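PDB 2QW5: xylose isomerase-like TIM barrel from Anabaena variabilis ATCC 29413, which binds zinc and D-xylose in a TIM barrel and is probably a sugar or sugar phosphate isomerase or epimerase. Local coordinates for residues A[15-20]-A[280-285]; A[193-198]-A[223-228]; A[113-118]-A[171-176]. One frame throughout, in Å; residues are numbered along the deposited sequence. Where two conformers were deposited one is given.

Contact 1. Residues A[15-20]-A[280-285]. With ZN (zinc ion), chain D; XLS (D-xylose), chain C.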
ATOM      1  N   PHE A  15       8.331 -28.667  -0.539  1.00 19.51           N
ATOM      2  CA  PHE A  15       8.873 -28.067   0.702  1.00 17.31           C
ATOM      3  C   PHE A  15       8.162 -26.764   1.108  1.00 19.19           C
ATOM      4  O   PHE A  15       8.492 -26.232   2.147  1.00 19.75           O
ATOM      5  CB  PHE A  15      10.418 -27.935   0.707  1.00 18.17           C
ATOM      6  CG  PHE A  15      11.084 -28.962   1.567  1.00 19.01           C
ATOM      7  CD1 PHE A  15      10.859 -30.324   1.329  1.00 19.67           C
ATOM      8  CD2 PHE A  15      11.897 -28.579   2.644  1.00 19.44           C
ATOM      9  CE1 PHE A  15      11.439 -31.298   2.137  1.00 22.89           C
ATOM     10  CE2 PHE A  15      12.481 -29.558   3.485  1.00 19.64           C
ATOM     11  CZ  PHE A  15      12.267 -30.917   3.208  1.00 19.68           C
ATOM     12  N   PHE A  16       7.204 -26.254   0.298  1.00 17.51           N
ATOM     13  CA  PHE A  16       6.310 -25.146   0.757  1.00 16.19           C
ATOM     14  C   PHE A  16       5.446 -25.476   2.003  1.00 16.41           C
ATOM     15  O   PHE A  16       4.769 -24.592   2.540  1.00 16.62           O
ATOM     16  CB  PHE A  16       5.413 -24.668  -0.377  1.00 12.84           C
ATOM     17  CG  PHE A  16       6.146 -23.980  -1.499  1.00 17.41           C
ATOM     18  CD1 PHE A  16       7.292 -23.203  -1.279  1.00 18.12           C
ATOM     19  CD2 PHE A  16       5.631 -24.028  -2.784  1.00 21.74           C
ATOM     20  CE1 PHE A  16       7.889 -22.495  -2.296  1.00 17.58           C
ATOM     21  CE2 PHE A  16       6.269 -23.338  -3.813  1.00 15.56           C
ATOM     22  CZ  PHE A  16       7.385 -22.557  -3.561  1.00 18.20           C
HETATM   23  N   MSE A  17       5.409 -26.755   2.415  1.00 17.40           N
HETATM   24  CA  MSE A  17       4.819 -27.163   3.680  1.00 17.91           C
HETATM   25  C   MSE A  17       5.658 -26.549   4.827  1.00 18.35           C
HETATM   26  O   MSE A  17       5.136 -26.360   5.928  1.00 18.83           O
HETATM   27  CB  MSE A  17       4.826 -28.679   3.816  1.00 17.37           C
HETATM   28  CG  MSE A  17       4.204 -29.258   5.133  1.00 19.82           C
HETATM   29 SE   MSE A  17       2.360 -28.762   5.270  0.75 11.37          SE
HETATM   30  CE  MSE A  17       1.633 -30.224   4.338  1.00 14.89           C
ATOM     31  N   PHE A  18       6.950 -26.271   4.572  1.00 20.06           N
ATOM     32  CA  PHE A  18       7.890 -25.786   5.590  1.00 19.34           C
ATOM     33  C   PHE A  18       8.579 -24.454   5.343  1.00 21.95           C
ATOM     34  O   PHE A  18       8.840 -23.709   6.299  1.00 20.33           O
ATOM     35  CB  PHE A  18       9.029 -26.826   5.759  1.00 22.67           C
ATOM     36  CG  PHE A  18       8.558 -28.235   5.868  1.00 21.43           C
ATOM     37  CD1 PHE A  18       7.892 -28.671   6.994  1.00 22.87           C
ATOM     38  CD2 PHE A  18       8.789 -29.147   4.852  1.00 16.86           C
ATOM     39  CE1 PHE A  18       7.437 -29.995   7.097  1.00 22.49           C
ATOM     40  CE2 PHE A  18       8.335 -30.463   4.942  1.00 19.32           C
ATOM     41  CZ  PHE A  18       7.669 -30.895   6.080  1.00 26.52           C
ATOM     42  N   THR A  19       8.907 -24.148   4.081  1.00 19.60           N
ATOM     43  CA  THR A  19       9.798 -23.037   3.801  1.00 19.62           C
ATOM     44  C   THR A  19       9.828 -22.607   2.355  1.00 19.10           C
ATOM     45  O   THR A  19       9.314 -23.310   1.510  1.00 21.03           O
ATOM     46  CB  THR A  19      11.237 -23.469   4.184  1.00 18.98           C
ATOM     47  OG1 THR A  19      12.111 -22.344   4.211  1.00 25.65           O
ATOM     48  CG2 THR A  19      11.782 -24.561   3.233  1.00 20.80           C
ATOM     49  N   THR A  20      10.379 -21.423   2.100  1.00 18.76           N
ATOM     50  CA  THR A  20      10.675 -20.946   0.723  1.00 19.73           C
ATOM     51  C   THR A  20      12.218 -20.903   0.470  1.00 19.41           C
ATOM     52  O   THR A  20      12.675 -20.521  -0.635  1.00 18.68           O
ATOM     53  CB  THR A  20      10.060 -19.562   0.414  1.00 16.67           C
ATOM     54  OG1 THR A  20      10.690 -18.568   1.213  1.00 23.37           O
ATOM     55  CG2 THR A  20       8.591 -19.552   0.656  1.00 16.11           C
ATOM     56  N   VAL A 280       2.467 -33.329  -4.680  1.00 20.60           N
ATOM     57  CA  VAL A 280       1.523 -32.743  -3.738  1.00 20.62           C
ATOM     58  C   VAL A 280       2.108 -31.364  -3.396  1.00 21.17           C
ATOM     59  O   VAL A 280       3.201 -31.297  -2.857  1.00 18.10           O
ATOM     60  CB  VAL A 280       1.423 -33.597  -2.434  1.00 17.91           C
ATOM     61  CG1 VAL A 280       0.706 -32.814  -1.308  1.00 16.51           C
ATOM     62  CG2 VAL A 280       0.748 -34.923  -2.740  1.00 21.16           C
ATOM     63  N   GLU A 281       1.401 -30.284  -3.744  1.00 20.80           N
ATOM     64  CA  GLU A 281       1.873 -28.933  -3.442  1.00 20.65           C
ATOM     65  C   GLU A 281       0.933 -28.208  -2.467  1.00 21.06           C
ATOM     66  O   GLU A 281      -0.083 -27.653  -2.859  1.00 21.62           O
ATOM     67  CB  GLU A 281       2.071 -28.122  -4.695  1.00 24.13           C
ATOM     68  CG  GLU A 281       2.927 -26.872  -4.391  1.00 26.99           C
ATOM     69  CD  GLU A 281       3.133 -26.017  -5.583  1.00 32.97           C
ATOM     70  OE1 GLU A 281       2.094 -25.738  -6.231  1.00 30.78           O
ATOM     71  OE2 GLU A 281       4.288 -25.608  -5.843  1.00 36.71           O
ATOM     72  N   ILE A 282       1.301 -28.240  -1.190  1.00 20.12           N
ATOM     73  CA  ILE A 282       0.546 -27.637  -0.123  1.00 20.79           C
ATOM     74  C   ILE A 282       1.393 -26.453   0.423  1.00 21.51           C
ATOM     75  O   ILE A 282       2.570 -26.626   0.811  1.00 18.68           O
ATOM     76  CB  ILE A 282       0.240 -28.694   0.997  1.00 20.90           C
ATOM     77  CG1 ILE A 282      -0.703 -29.793   0.433  1.00 20.98           C
ATOM     78  CG2 ILE A 282      -0.388 -28.019   2.246  1.00 14.16           C
ATOM     79  CD1 ILE A 282      -1.010 -30.915   1.432  1.00 19.57           C
ATOM     80  N   PHE A 283       0.764 -25.281   0.460  1.00 17.46           N
ATOM     81  CA  PHE A 283       1.357 -24.040   0.936  1.00 14.43           C
ATOM     82  C   PHE A 283       0.951 -23.904   2.395  1.00 17.66           C
ATOM     83  O   PHE A 283      -0.176 -23.572   2.706  1.00 19.43           O
ATOM     84  CB  PHE A 283       0.858 -22.846   0.119  1.00 16.26           C
ATOM     85  CG  PHE A 283       1.453 -22.782  -1.242  1.00 16.05           C
ATOM     86  CD1 PHE A 283       1.027 -23.648  -2.230  1.00 20.09           C
ATOM     87  CD2 PHE A 283       2.460 -21.882  -1.537  1.00 20.22           C
ATOM     88  CE1 PHE A 283       1.577 -23.602  -3.523  1.00 14.63           C
ATOM     89  CE2 PHE A 283       2.999 -21.824  -2.858  1.00 18.18           C
ATOM     90  CZ  PHE A 283       2.547 -22.705  -3.816  1.00 21.26           C
ATOM     91  N   ASN A 284       1.854 -24.207   3.314  1.00 17.84           N
ATOM     92  CA  ASN A 284       1.509 -24.075   4.737  1.00 17.04           C
ATOM     93  C   ASN A 284       1.362 -22.578   5.111  1.00 17.35           C
ATOM     94  O   ASN A 284       1.887 -21.703   4.426  1.00 17.06           O
ATOM     95  CB  ASN A 284       2.546 -24.824   5.574  1.00 14.99           C
ATOM     96  CG  ASN A 284       2.092 -25.082   6.982  1.00 15.61           C
ATOM     97  OD1 ASN A 284       0.931 -24.837   7.310  1.00 14.68           O
ATOM     98  ND2 ASN A 284       3.009 -25.596   7.842  1.00 19.99           N
ATOM     99  N   ALA A 285       0.592 -22.271   6.150  1.00 18.98           N
ATOM    100  CA  ALA A 285       0.456 -20.877   6.634  1.00 19.48           C
ATOM    101  C   ALA A 285       1.741 -20.466   7.402  1.00 20.89           C
ATOM    102  O   ALA A 285       1.767 -20.353   8.623  1.00 18.09           O
ATOM    103  CB  ALA A 285      -0.828 -20.692   7.458  1.00 18.45           C
TER
HETATM  104 ZN    ZN D 400       2.077 -24.881  -8.156  0.50 24.74          ZN
HETATM  105  C1  XLS C 401       3.039 -20.447  -6.427  1.00 51.13           C
HETATM  106  C2  XLS C 401       4.365 -20.213  -7.141  1.00 50.44           C
HETATM  107  C3  XLS C 401       5.367 -19.300  -6.350  1.00 49.90           C
HETATM  108  C4  XLS C 401       6.821 -19.712  -6.472  1.00 43.51           C
HETATM  109  O1  XLS C 401       1.760 -20.562  -7.060  1.00 37.62           O
HETATM  110  O2  XLS C 401       4.949 -21.440  -7.580  1.00 48.01           O
HETATM  111  O3  XLS C 401       5.172 -19.117  -4.947  1.00 53.13           O
HETATM  112  O4  XLS C 401       7.121 -19.870  -7.829  1.00 39.24           O
HETATM  113  O   HOH W   1       1.790 -23.091  -7.244  1.00 27.65           O

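Contact 2. Residues A[193-198]-A[223-228]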
ATOM      1  N   PRO A 193       1.393 -15.759 -17.157  1.00 20.20           N
ATOM      2  CA  PRO A 193       0.217 -16.411 -17.777  1.00 21.63           C
ATOM      3  C   PRO A 193      -0.664 -17.064 -16.702  1.00 20.98           C
ATOM      4  O   PRO A 193      -0.142 -17.700 -15.770  1.00 19.58           O
ATOM      5  CB  PRO A 193       0.828 -17.430 -18.753  1.00 22.71           C
ATOM      6  CG  PRO A 193       2.211 -17.704 -18.206  1.00 18.68           C
ATOM      7  CD  PRO A 193       2.662 -16.436 -17.514  1.00 20.00           C
ATOM      8  N   ASN A 194      -1.977 -16.828 -16.797  1.00 18.66           N
ATOM      9  CA  ASN A 194      -2.927 -17.361 -15.817  1.00 18.72           C
ATOM     10  C   ASN A 194      -3.575 -18.689 -16.213  1.00 19.72           C
ATOM     11  O   ASN A 194      -3.834 -19.550 -15.344  1.00 17.96           O
ATOM     12  CB  ASN A 194      -4.040 -16.347 -15.475  1.00 16.62           C
ATOM     13  CG  ASN A 194      -3.513 -14.998 -15.006  1.00 16.02           C
ATOM     14  OD1 ASN A 194      -3.903 -13.962 -15.555  1.00 18.16           O
ATOM     15  ND2 ASN A 194      -2.599 -15.004 -14.043  1.00 14.41           N
ATOM     16  N   LYS A 195      -3.838 -18.833 -17.519  1.00 19.55           N
ATOM     17  CA  LYS A 195      -4.494 -19.994 -18.103  1.00 18.36           C
ATOM     18  C   LYS A 195      -3.574 -20.802 -19.005  1.00 20.34           C
ATOM     19  O   LYS A 195      -2.620 -20.282 -19.589  1.00 20.01           O
ATOM     20  CB  LYS A 195      -5.677 -19.542 -18.957  1.00 15.74           C
ATOM     21  CG  LYS A 195      -6.675 -18.719 -18.244  1.00 21.69           C
ATOM     22  CD  LYS A 195      -7.574 -17.948 -19.195  1.00 21.58           C
ATOM     23  CE  LYS A 195      -8.646 -18.796 -19.786  1.00 34.16           C
ATOM     24  NZ  LYS A 195      -9.645 -17.883 -20.415  1.00 34.18           N
ATOM     25  N   LEU A 196      -3.927 -22.071 -19.162  1.00 18.00           N
ATOM     26  CA  LEU A 196      -3.188 -23.006 -20.000  1.00 20.30           C
ATOM     27  C   LEU A 196      -3.294 -22.529 -21.460  1.00 19.57           C
ATOM     28  O   LEU A 196      -2.360 -22.750 -22.223  1.00 20.59           O
ATOM     29  CB  LEU A 196      -3.712 -24.456 -19.797  1.00 19.69           C
ATOM     30  CG  LEU A 196      -2.862 -25.697 -19.953  1.00 24.79           C
ATOM     31  CD1 LEU A 196      -1.500 -25.586 -19.337  1.00 19.30           C
ATOM     32  CD2 LEU A 196      -3.648 -26.893 -19.320  1.00 21.13           C
ATOM     33  N   SER A 197      -4.397 -21.850 -21.834  1.00 18.71           N
ATOM     34  CA  SER A 197      -4.538 -21.283 -23.219  1.00 20.35           C
ATOM     35  C   SER A 197      -3.497 -20.169 -23.470  1.00 21.18           C
ATOM     36  O   SER A 197      -2.918 -20.062 -24.579  1.00 21.73           O
ATOM     37  CB  SER A 197      -5.965 -20.762 -23.471  1.00 19.99           C
ATOM     38  OG  SER A 197      -6.285 -19.703 -22.581  1.00 22.02           O
ATOM     39  N   GLN A 198      -3.255 -19.351 -22.442  1.00 19.07           N
ATOM     40  CA  GLN A 198      -2.285 -18.251 -22.522  1.00 20.25           C
ATOM     41  C   GLN A 198      -0.850 -18.790 -22.600  1.00 19.85           C
ATOM     42  O   GLN A 198      -0.022 -18.235 -23.315  1.00 19.71           O
ATOM     43  CB  GLN A 198      -2.442 -17.304 -21.309  1.00 21.47           C
ATOM     44  CG  GLN A 198      -3.813 -16.587 -21.290  1.00 20.50           C
ATOM     45  CD  GLN A 198      -4.175 -15.927 -19.989  1.00 20.02           C
ATOM     46  OE1 GLN A 198      -3.654 -16.298 -18.922  1.00 17.49           O
ATOM     47  NE2 GLN A 198      -5.057 -14.908 -20.064  1.00 18.55           N
ATOM     48  N   ASP A 223      -8.726 -20.678 -12.657  1.00 17.81           N
ATOM     49  CA  ASP A 223      -8.758 -19.886 -13.920  1.00 15.76           C
ATOM     50  C   ASP A 223      -9.084 -20.607 -15.225  1.00 18.35           C
ATOM     51  O   ASP A 223      -9.335 -19.926 -16.244  1.00 17.75           O
ATOM     52  CB  ASP A 223      -7.405 -19.157 -14.123  1.00 17.21           C
ATOM     53  CG  ASP A 223      -7.136 -18.098 -13.083  1.00 21.79           C
ATOM     54  OD1 ASP A 223      -7.401 -18.341 -11.884  1.00 19.28           O
ATOM     55  OD2 ASP A 223      -6.661 -17.001 -13.463  1.00 20.17           O
ATOM     56  N   GLY A 224      -9.071 -21.933 -15.219  1.00 17.15           N
ATOM     57  CA  GLY A 224      -9.238 -22.706 -16.450  1.00 19.53           C
ATOM     58  C   GLY A 224     -10.628 -22.733 -17.039  1.00 17.89           C
ATOM     59  O   GLY A 224     -11.602 -22.307 -16.435  1.00 16.94           O
ATOM     60  N   GLU A 225     -10.707 -23.348 -18.200  1.00 20.25           N
ATOM     61  CA  GLU A 225     -11.894 -23.311 -19.038  1.00 19.26           C
ATOM     62  C   GLU A 225     -12.838 -24.497 -18.961  1.00 21.23           C
ATOM     63  O   GLU A 225     -13.798 -24.592 -19.762  1.00 19.52           O
ATOM     64  CB  GLU A 225     -11.408 -23.035 -20.473  1.00 17.47           C
ATOM     65  CG  GLU A 225     -10.721 -21.681 -20.562  1.00 20.15           C
ATOM     66  CD  GLU A 225     -10.156 -21.342 -21.922  1.00 26.48           C
ATOM     67  OE1 GLU A 225      -9.177 -21.979 -22.348  1.00 29.00           O
ATOM     68  OE2 GLU A 225     -10.650 -20.364 -22.532  1.00 41.71           O
ATOM     69  N   GLY A 226     -12.643 -25.365 -17.973  1.00 19.20           N
ATOM     70  CA  GLY A 226     -13.496 -26.518 -17.807  1.00 19.32           C
ATOM     71  C   GLY A 226     -12.946 -27.822 -18.379  1.00 17.90           C
ATOM     72  O   GLY A 226     -11.986 -27.842 -19.216  1.00 15.32           O
ATOM     73  N   PRO A 227     -13.567 -28.928 -17.977  1.00 21.02           N
ATOM     74  CA  PRO A 227     -13.020 -30.232 -18.364  1.00 23.82           C
ATOM     75  C   PRO A 227     -12.924 -30.573 -19.863  1.00 23.47           C
ATOM     76  O   PRO A 227     -11.960 -31.276 -20.243  1.00 20.42           O
ATOM     77  CB  PRO A 227     -13.856 -31.212 -17.542  1.00 22.62           C
ATOM     78  CG  PRO A 227     -15.079 -30.512 -17.249  1.00 21.14           C
ATOM     79  CD  PRO A 227     -14.760 -29.076 -17.126  1.00 22.37           C
ATOM     80  N   GLU A 228     -13.835 -30.050 -20.700  1.00 24.59           N
ATOM     81  CA  GLU A 228     -13.812 -30.374 -22.145  1.00 25.89           C
ATOM     82  C   GLU A 228     -12.642 -29.706 -22.843  1.00 22.07           C
ATOM     83  O   GLU A 228     -11.891 -30.373 -23.551  1.00 18.64           O
ATOM     84  CB  GLU A 228     -15.136 -30.056 -22.893  1.00 27.59           C
ATOM     85  CG  GLU A 228     -16.349 -30.841 -22.446  1.00 32.85           C
ATOM     86  CD  GLU A 228     -16.977 -30.347 -21.136  1.00 44.73           C
ATOM     87  OE1 GLU A 228     -16.729 -29.187 -20.685  1.00 44.45           O
ATOM     88  OE2 GLU A 228     -17.742 -31.143 -20.545  1.00 59.05           O
TER
HETATM   89  O   HOH W   2      -7.120 -22.354 -20.518  1.00 17.52           O

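Contact 3. Residues A[113-118]-A[171-176]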
ATOM      1  N   SER A 113      21.733 -20.291 -14.131  1.00 18.08           N
ATOM      2  CA  SER A 113      22.240 -20.648 -12.778  1.00 16.74           C
ATOM      3  C   SER A 113      21.297 -21.605 -12.071  1.00 16.47           C
ATOM      4  O   SER A 113      21.731 -22.568 -11.390  1.00 16.90           O
ATOM      5  CB  SER A 113      22.412 -19.390 -11.890  1.00 15.90           C
ATOM      6  OG  SER A 113      22.514 -19.741 -10.528  1.00 18.66           O
ATOM      7  N   ARG A 114      20.008 -21.323 -12.173  1.00 14.46           N
ATOM      8  CA  ARG A 114      19.013 -22.135 -11.501  1.00 15.14           C
ATOM      9  C   ARG A 114      18.899 -23.484 -12.197  1.00 16.47           C
ATOM     10  O   ARG A 114      18.762 -24.505 -11.505  1.00 14.13           O
ATOM     11  CB  ARG A 114      17.705 -21.382 -11.285  1.00 15.13           C
ATOM     12  CG  ARG A 114      17.638 -20.503 -10.002  1.00 13.32           C
ATOM     13  CD  ARG A 114      18.813 -19.564  -9.718  1.00 16.50           C
ATOM     14  NE  ARG A 114      18.827 -19.126  -8.321  1.00 20.13           N
ATOM     15  CZ  ARG A 114      19.896 -18.736  -7.628  1.00 16.17           C
ATOM     16  NH1 ARG A 114      21.118 -18.714  -8.147  1.00 17.97           N
ATOM     17  NH2 ARG A 114      19.727 -18.343  -6.374  1.00 19.85           N
ATOM     18  N   VAL A 115      19.011 -23.515 -13.530  1.00 17.15           N
ATOM     19  CA  VAL A 115      19.096 -24.814 -14.248  1.00 15.25           C
ATOM     20  C   VAL A 115      20.329 -25.621 -13.666  1.00 12.68           C
ATOM     21  O   VAL A 115      20.200 -26.784 -13.416  1.00 15.54           O
ATOM     22  CB  VAL A 115      19.212 -24.690 -15.807  1.00 18.69           C
ATOM     23  CG1 VAL A 115      19.516 -26.055 -16.467  1.00 15.77           C
ATOM     24  CG2 VAL A 115      17.939 -24.064 -16.476  1.00 11.09           C
ATOM     25  N   ASP A 116      21.504 -24.987 -13.525  1.00 11.92           N
ATOM     26  CA  ASP A 116      22.706 -25.644 -12.963  1.00 14.71           C
ATOM     27  C   ASP A 116      22.483 -26.210 -11.582  1.00 17.24           C
ATOM     28  O   ASP A 116      22.898 -27.332 -11.292  1.00 16.58           O
ATOM     29  CB  ASP A 116      23.908 -24.697 -12.867  1.00 17.39           C
ATOM     30  CG  ASP A 116      24.459 -24.267 -14.226  1.00 21.15           C
ATOM     31  OD1 ASP A 116      24.149 -24.904 -15.250  1.00 21.32           O
ATOM     32  OD2 ASP A 116      25.259 -23.307 -14.240  1.00 20.25           O
ATOM     33  N   ILE A 117      21.829 -25.427 -10.723  1.00 18.11           N
ATOM     34  CA  ILE A 117      21.481 -25.886  -9.348  1.00 17.21           C
ATOM     35  C   ILE A 117      20.536 -27.115  -9.387  1.00 16.44           C
ATOM     36  O   ILE A 117      20.663 -28.060  -8.599  1.00 17.08           O
ATOM     37  CB  ILE A 117      20.797 -24.697  -8.567  1.00 18.25           C
ATOM     38  CG1 ILE A 117      21.831 -23.608  -8.252  1.00 19.13           C
ATOM     39  CG2 ILE A 117      20.006 -25.172  -7.342  1.00 15.18           C
ATOM     40  CD1 ILE A 117      21.190 -22.334  -7.679  1.00 18.32           C
ATOM     41  N   THR A 118      19.554 -27.077 -10.291  1.00 15.34           N
ATOM     42  CA  THR A 118      18.603 -28.195 -10.464  1.00 16.32           C
ATOM     43  C   THR A 118      19.371 -29.472 -10.764  1.00 16.04           C
ATOM     44  O   THR A 118      19.198 -30.457 -10.046  1.00 16.03           O
ATOM     45  CB  THR A 118      17.546 -27.905 -11.573  1.00 16.57           C
ATOM     46  OG1 THR A 118      16.856 -26.726 -11.208  1.00 17.69           O
ATOM     47  CG2 THR A 118      16.518 -29.075 -11.702  1.00 12.69           C
ATOM     48  N   GLU A 171      17.456 -24.633 -24.947  1.00 18.76           N
ATOM     49  CA  GLU A 171      18.680 -25.226 -25.563  1.00 19.10           C
ATOM     50  C   GLU A 171      19.734 -25.532 -24.521  1.00 19.85           C
ATOM     51  O   GLU A 171      20.300 -26.607 -24.533  1.00 21.95           O
ATOM     52  CB  GLU A 171      19.260 -24.296 -26.593  1.00 18.64           C
ATOM     53  CG  GLU A 171      18.334 -24.188 -27.797  1.00 18.91           C
ATOM     54  CD  GLU A 171      18.735 -23.106 -28.793  1.00 27.59           C
ATOM     55  OE1 GLU A 171      19.767 -22.420 -28.612  1.00 38.96           O
ATOM     56  OE2 GLU A 171      17.981 -22.925 -29.764  1.00 39.89           O
ATOM     57  N   TYR A 172      19.965 -24.588 -23.617  1.00 17.00           N
ATOM     58  CA  TYR A 172      20.854 -24.809 -22.464  1.00 17.21           C
ATOM     59  C   TYR A 172      20.379 -25.937 -21.538  1.00 17.56           C
ATOM     60  O   TYR A 172      21.182 -26.816 -21.222  1.00 16.97           O
ATOM     61  CB  TYR A 172      21.026 -23.526 -21.684  1.00 19.47           C
ATOM     62  CG  TYR A 172      22.004 -23.655 -20.528  1.00 18.50           C
ATOM     63  CD1 TYR A 172      23.378 -23.654 -20.768  1.00 26.62           C
ATOM     64  CD2 TYR A 172      21.567 -23.828 -19.209  1.00 22.96           C
ATOM     65  CE1 TYR A 172      24.293 -23.809 -19.729  1.00 29.88           C
ATOM     66  CE2 TYR A 172      22.491 -23.983 -18.157  1.00 16.36           C
ATOM     67  CZ  TYR A 172      23.847 -23.947 -18.425  1.00 26.97           C
ATOM     68  OH  TYR A 172      24.802 -24.092 -17.449  1.00 23.81           O
ATOM     69  N   ALA A 173      19.105 -25.928 -21.114  1.00 14.97           N
ATOM     70  CA  ALA A 173      18.550 -26.975 -20.218  1.00 16.06           C
ATOM     71  C   ALA A 173      18.585 -28.405 -20.808  1.00 15.51           C
ATOM     72  O   ALA A 173      18.760 -29.409 -20.076  1.00 14.75           O
ATOM     73  CB  ALA A 173      17.116 -26.613 -19.790  1.00 17.91           C
ATOM     74  N   GLU A 174      18.440 -28.483 -22.129  1.00 17.45           N
ATOM     75  CA  GLU A 174      18.481 -29.772 -22.847  0.50 19.56           C
ATOM     76  C   GLU A 174      19.871 -30.413 -22.688  1.00 18.53           C
ATOM     77  O   GLU A 174      19.980 -31.616 -22.381  1.00 19.07           O
ATOM     78  CB  GLU A 174      18.056 -29.600 -24.323  0.50 18.58           C
ATOM     79  CG  GLU A 174      17.720 -30.919 -25.017  0.50 22.27           C
ATOM     80  CD  GLU A 174      17.305 -30.779 -26.488  0.50 24.79           C
ATOM     81  OE1 GLU A 174      17.467 -29.685 -27.094  0.50 26.73           O
ATOM     82  OE2 GLU A 174      16.831 -31.799 -27.029  0.50 25.42           O
ATOM     83  N   ILE A 175      20.931 -29.602 -22.797  1.00 20.11           N
ATOM     84  CA  ILE A 175      22.312 -30.076 -22.570  1.00 18.15           C
ATOM     85  C   ILE A 175      22.447 -30.603 -21.121  1.00 19.16           C
ATOM     86  O   ILE A 175      23.027 -31.658 -20.886  1.00 19.40           O
ATOM     87  CB  ILE A 175      23.332 -28.969 -22.795  1.00 18.66           C
ATOM     88  CG1 ILE A 175      23.395 -28.555 -24.269  1.00 17.91           C
ATOM     89  CG2 ILE A 175      24.729 -29.426 -22.415  1.00 18.91           C
ATOM     90  CD1 ILE A 175      24.266 -27.389 -24.497  1.00 25.51           C
ATOM     91  N   LYS A 176      21.837 -29.880 -20.178  1.00 18.17           N
ATOM     92  CA  LYS A 176      21.836 -30.218 -18.754  1.00 20.28           C
ATOM     93  C   LYS A 176      20.857 -31.325 -18.326  1.00 21.06           C
ATOM     94  O   LYS A 176      20.894 -31.766 -17.163  1.00 18.08           O
ATOM     95  CB  LYS A 176      21.507 -28.938 -17.932  1.00 23.17           C
ATOM     96  CG  LYS A 176      22.479 -27.782 -18.147  1.00 21.96           C
ATOM     97  CD  LYS A 176      23.906 -28.054 -17.618  1.00 21.53           C
ATOM     98  CE  LYS A 176      23.942 -28.221 -16.087  1.00 26.91           C
ATOM     99  NZ  LYS A 176      25.296 -28.020 -15.547  1.00 22.01           N
TER
HETATM  100  O   HOH W   3      25.016 -28.114 -12.760  1.00 20.82           O

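Contact 1. Residues A[15-20]-A[280-285]
The contact lies at the C-terminal end of the strands of a TIM barrel, where the loop after the first strand, 11-14, meets the loop after the last, 278-280, beside the zinc and sugar site. E281 reaches the metal with CG anti to its backbone N and the chain extended beyond, so that OE1 binds the zinc at 2.1 Å; E183, D216, Q247 and a water complete the ligands. That water also donates to O1 of the xylose, linking metal to sugar. The other oxygen, OE2 of E281, lies near the plane of the F16 ring, 3.6 Å from CE2 at its edge, so the slightly positive ring rim faces an acceptor. F16 and F283 run side by side with their rings slid apart: the planes are 29° from parallel, and CD2 of F16 sits over one face of F283, 3.4 Å from CE2. F283 brings CZ to 3.5 Å from C1 of the xylose, and CZ of F16 comes to 4.1 Å from C4, so both rings lie along the sugar. Behind them the backbones are tied by N284. Its N-H gives a fairly straight bond (163°) to O of F16, coming from above the carbonyl plane, while ND2 donates to O of M17 at 3.0 Å, in that carbonyl's plane. ND2 also binds O of F300, so both amide hydrogens probably have acceptors. The selenomethionine M17, bent at chi2 and chi3, folds its CE back alongside I282, 3.7 Å from CG2. Farther out, helix 314-332 packs on M17 and I282, F289 of helix 287-290 meets both phenylalanine rings edge-to-face, and V280 bonds through its backbone to Y12 and S14, where strand 278-280 pairs with 11-14 to close the barrel.

Contact 2. Residues A[193-198]-A[223-228]
P193, after a cis peptide bond, leads the chain into N194, whose CB lies 3.4 Å from OD2 of D223. The two side chains cross obliquely, amide and carboxylate planes 52° apart, and their polar ends are used by other partners: ND2 of N194 binds the carbonyls of I185 and T190, its OD1 is hydrogen-bonded to OG1 of T296 of the second subunit, and the carboxylate of D223 is held by T186 and the backbone N of H187. K195, at the N-cap position of helix 196-203, lays CG 3.5 Å from the carbonyl O of D223. Its chain bends at chi3 (79°) and crosses the side chain of E225 at about a right angle, CE lying 3.6 Å from CG of E225. NZ ends 3.4 Å from OE2 of E225, a long salt bridge and a weak hydrogen bond. S197 brings CB near OE1 of the same glutamate, and a water spans the gap: it accepts from N of S197 and donates to OE1 at 2.8 Å. Q198 turns its OE1 back to receive two N-H groups, N194 N nearly along the C=O axis at 2.8 Å and K195 N from above the carbonyl plane; the latter, N3 to N-cap, is one half of a capping box. In this TIM barrel the turn opening helix 196-203 rests on the link between helices 217-223 and 227-240, in the outer helical layer.

Contact 3. Residues A[113-118]-A[171-176]
D116 and Y172 meet at about a right angle, carboxylate and ring planes 54° apart. The tyrosine, with CG anti to its backbone N (chi1 -176°), reaches toward the other helix, and its hydroxyl donates to the syn lone pair of OD1 of D116, which lies at the ring edge, in its plane. At 2.4 Å from OH to OD1 this bond is very short, perhaps from strong proton sharing or coordinate error. K176, bent at chi2 and chi3, brings NZ 3.3 Å from the same OD1, a salt bridge with a weak hydrogen bond; its charge would help keep D116 ionised. A water accepts from NZ and donates to O of D116, 2.7 Å away. Beneath, V115 points at the other helix, its CG1 3.8 Å from CB of K176 and 4.0 Å from CE2 of Y172. An alanine in place of Y172 removes ring and hydroxyl, and would probably leave D116 less firmly held and the packing on V115 looser. Segments 113-118 and 171-176, of helices 101-120 and 148-176, run 16° from parallel, axes 10.2 Å apart at closest approach, as neighbours around the barrel; strand 125-128 meets V115 through M126, helix 60-76 meets D116 through L64.

Contact 1 is the buried one, set in the loops beyond the strand ends, where aromatic packing, hydrogen bonds to backbone carbonyls and a metal ligand combine. Contacts 2 and 3 are only partly buried and belong to the outer layer of helices; each has a lysine-carboxylate salt bridge whose hydrogen bond is weak, and a bridging water. They differ in form: contact 3 joins two helix bodies over an apolar floor, whereas contact 2 joins the turns that lead into helices, close to a neighbouring subunit. No two contacts share a segment, although helix 148-176, which supplies 171-176, also touches P193 and Q198 of contact 2. Along the chain, 15-20 and 280-285 enclose both other contacts.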